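Local coordinates for ubiquitin-like-conjugating enzyme ATG10 (Saccharomyces cerevisiae, PDB 4EBR), which acts as the E2-like enzyme of autophagy that catalyses the conjugation of ATG12 to ATG5, at residues Ile45-Leu50 with Asn63-Tyr68. Sequence-based numbering, arbitrary orientation.
Sequences IPTRQL and NHIELY
The imidazole of His-64 meets the pyrrolidine ring of Pro-46 obliquely, CG of the proline lying 3.9 Å from both NE2 and CD2 of the histidine. On the histidine side, CG is set anti to the carbonyl carbon, beside the backbone N (chi1 -50°), and from there the ring reaches the proline. The second flat group, the carboxamide of Asn-63, has its CG 3.5 Å from Thr-47 O, with CB of the same side chain closer still to that oxygen. These side chains flank an isolated antiparallel bridge in the antiparallel sheet of this E2-like fold, where the chain leaving strand 40-44 briefly pairs with the start of strand 63-72. Thr-47 and Asn-63 form a hydrogen-bonded pair: Asn-63 N donates to Thr-47 O at 2.8 Å, and the return bond from Thr-47 N to Asn-63 O is longer, 3.3 Å. In both, the donor stands well above the plane of the accepting carbonyl. Asn-63 O also receives a CA-H...O contact from Pro-46, so that two groups of the loop converge on one oxygen. Two residues further along the strand, the backbone of Ile-65 pairs with Leu-44; the bridge thus extends the pairing of strands 40-44 and 63-72 into the loop, away from the catalytic cysteine. CD1 of the buried Ile-65 comes within 4.3 Å of Thr-47 OG1, and its side chain also touches Ile-84 of strand 77-90. A water joins the two segments, bonded weakly to Thr-47 O and Gln-49 N. The same water accepts a firmer hydrogen bond from Asn-63 ND2, 2.8 Å from its oxygen.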
loop_
_atom_site.group_PDB
_atom_site.type_symbol
_atom_site.label_atom_id
_atom_site.label_comp_id
_atom_site.label_asym_id
_atom_site.label_seq_id
_atom_site.Cartn_x
_atom_site.Cartn_y
_atom_site.Cartn_z
ATOM N N ILE A 45 0.037 -12.295 22.973
ATOM C CA ILE A 45 -0.686 -13.158 23.898
ATOM C C ILE A 45 -2.193 -13.040 23.709
ATOM O O ILE A 45 -2.714 -11.965 23.412
ATOM C CB ILE A 45 -0.336 -12.834 25.362
ATOM C CG1 ILE A 45 -0.723 -11.390 25.696
ATOM C CG2 ILE A 45 1.144 -13.067 25.621
ATOM C CD1 ILE A 45 -0.614 -11.053 27.167
ATOM N N PRO A 46 -2.884 -14.161 23.879
ATOM C CA PRO A 46 -4.332 -14.238 23.646
ATOM C C PRO A 46 -5.073 -13.040 24.247
ATOM O O PRO A 46 -4.819 -12.664 25.387
ATOM C CB PRO A 46 -4.727 -15.548 24.344
ATOM C CG PRO A 46 -3.531 -16.405 24.182
ATOM C CD PRO A 46 -2.344 -15.456 24.340
ATOM N N THR A 47 -5.919 -12.399 23.457
ATOM C CA THR A 47 -6.661 -11.269 23.977
ATOM C C THR A 47 -8.000 -11.116 23.292
ATOM O O THR A 47 -8.169 -11.498 22.134
ATOM C CB THR A 47 -5.868 -9.957 23.823
ATOM O OG1 THR A 47 -5.492 -9.781 22.451
ATOM C CG2 THR A 47 -4.617 -9.985 24.688
ATOM N N ARG A 48 -8.945 -10.529 24.010
ATOM C CA ARG A 48 -10.179 -10.040 23.379
ATOM C C ARG A 48 -10.481 -8.636 23.905
ATOM O O ARG A 48 -10.744 -8.472 25.097
ATOM C CB ARG A 48 -11.343 -11.026 23.567
ATOM C CG ARG A 48 -12.756 -10.418 23.577
ATOM C CD ARG A 48 -13.185 -9.704 22.287
ATOM N NE ARG A 48 -14.577 -9.250 22.395
ATOM C CZ ARG A 48 -15.097 -8.212 21.744
ATOM N NH1 ARG A 48 -16.377 -7.896 21.921
ATOM N NH2 ARG A 48 -14.341 -7.485 20.927
ATOM N N GLN A 49 -10.431 -7.638 23.013
ATOM C CA GLN A 49 -10.417 -6.214 23.395
ATOM C C GLN A 49 -9.138 -5.844 24.164
ATOM O O GLN A 49 -8.997 -4.708 24.631
ATOM C CB GLN A 49 -11.661 -5.792 24.182
ATOM C CG GLN A 49 -12.966 -5.892 23.422
ATOM C CD GLN A 49 -14.154 -5.847 24.361
ATOM O OE1 GLN A 49 -13.988 -5.684 25.568
ATOM N NE2 GLN A 49 -15.355 -5.997 23.815
ATOM N N LEU A 50 -8.271 -6.850 24.344
ATOM C CA LEU A 50 -6.996 -6.803 25.090
ATOM C C LEU A 50 -7.142 -7.129 26.578
ATOM O O LEU A 50 -6.581 -8.116 27.057
ATOM C CB LEU A 50 -6.235 -5.493 24.901
ATOM C CG LEU A 50 -5.488 -5.278 23.592
ATOM C CD1 LEU A 50 -6.405 -5.356 22.360
ATOM C CD2 LEU A 50 -4.782 -3.922 23.677
ATOM N N ASN A 63 -8.678 -13.874 20.837
ATOM C CA ASN A 63 -7.980 -13.593 19.601
ATOM C C ASN A 63 -6.492 -13.957 19.690
ATOM O O ASN A 63 -5.987 -14.279 20.767
ATOM C CB ASN A 63 -8.150 -12.111 19.238
ATOM C CG ASN A 63 -9.587 -11.756 18.897
ATOM O OD1 ASN A 63 -10.363 -12.607 18.457
ATOM N ND2 ASN A 63 -9.948 -10.495 19.094
ATOM N N HIS A 64 -5.791 -13.904 18.557
ATOM C CA HIS A 64 -4.330 -13.907 18.552
ATOM C C HIS A 64 -3.914 -12.972 17.451
ATOM O O HIS A 64 -4.326 -13.136 16.308
ATOM C CB HIS A 64 -3.767 -15.302 18.332
ATOM C CG HIS A 64 -4.369 -16.321 19.239
ATOM N ND1 HIS A 64 -5.654 -16.798 19.071
ATOM C CD2 HIS A 64 -3.890 -16.918 20.355
ATOM C CE1 HIS A 64 -5.929 -17.663 20.028
ATOM N NE2 HIS A 64 -4.875 -17.758 20.819
ATOM N N ILE A 65 -3.093 -11.991 17.804
ATOM C CA ILE A 65 -2.740 -10.919 16.895
ATOM C C ILE A 65 -1.326 -11.155 16.431
ATOM O O ILE A 65 -0.464 -11.537 17.227
ATOM C CB ILE A 65 -2.863 -9.538 17.608
ATOM C CG1 ILE A 65 -4.324 -9.276 17.960
ATOM C CG2 ILE A 65 -2.368 -8.409 16.746
ATOM C CD1 ILE A 65 -4.562 -7.985 18.682
ATOM N N GLU A 66 -1.084 -10.954 15.146
ATOM C CA GLU A 66 0.261 -11.065 14.649
ATOM C C GLU A 66 0.669 -9.763 13.989
ATOM O O GLU A 66 -0.085 -9.214 13.184
ATOM C CB GLU A 66 0.377 -12.243 13.679
ATOM C CG GLU A 66 0.023 -13.565 14.336
ATOM C CD GLU A 66 0.288 -14.794 13.463
ATOM O OE1 GLU A 66 0.496 -15.896 14.039
ATOM O OE2 GLU A 66 0.275 -14.672 12.215
ATOM N N LEU A 67 1.852 -9.263 14.335
ATOM C CA LEU A 67 2.361 -8.041 13.721
ATOM C C LEU A 67 3.635 -8.333 12.970
ATOM O O LEU A 67 4.587 -8.862 13.553
ATOM C CB LEU A 67 2.685 -6.996 14.776
ATOM C CG LEU A 67 1.612 -6.620 15.787
ATOM C CD1 LEU A 67 2.153 -5.467 16.617
ATOM C CD2 LEU A 67 0.323 -6.234 15.098
ATOM N N TYR A 68 3.670 -7.989 11.684
ATOM C CA TYR A 68 4.914 -8.100 10.945
ATOM C C TYR A 68 5.439 -6.697 10.633
ATOM O O TYR A 68 4.798 -5.931 9.910
ATOM C CB TYR A 68 4.704 -8.917 9.676
ATOM C CG TYR A 68 5.973 -9.417 9.016
ATOM C CD1 TYR A 68 7.137 -9.622 9.743
ATOM C CD2 TYR A 68 6.005 -9.687 7.665
ATOM C CE1 TYR A 68 8.298 -10.082 9.128
ATOM C CE2 TYR A 68 7.155 -10.150 7.047
ATOM C CZ TYR A 68 8.293 -10.342 7.779
ATOM O OH TYR A 68 9.422 -10.805 7.144
HETATM O O HOH W 1 -8.449 -8.744 20.740
#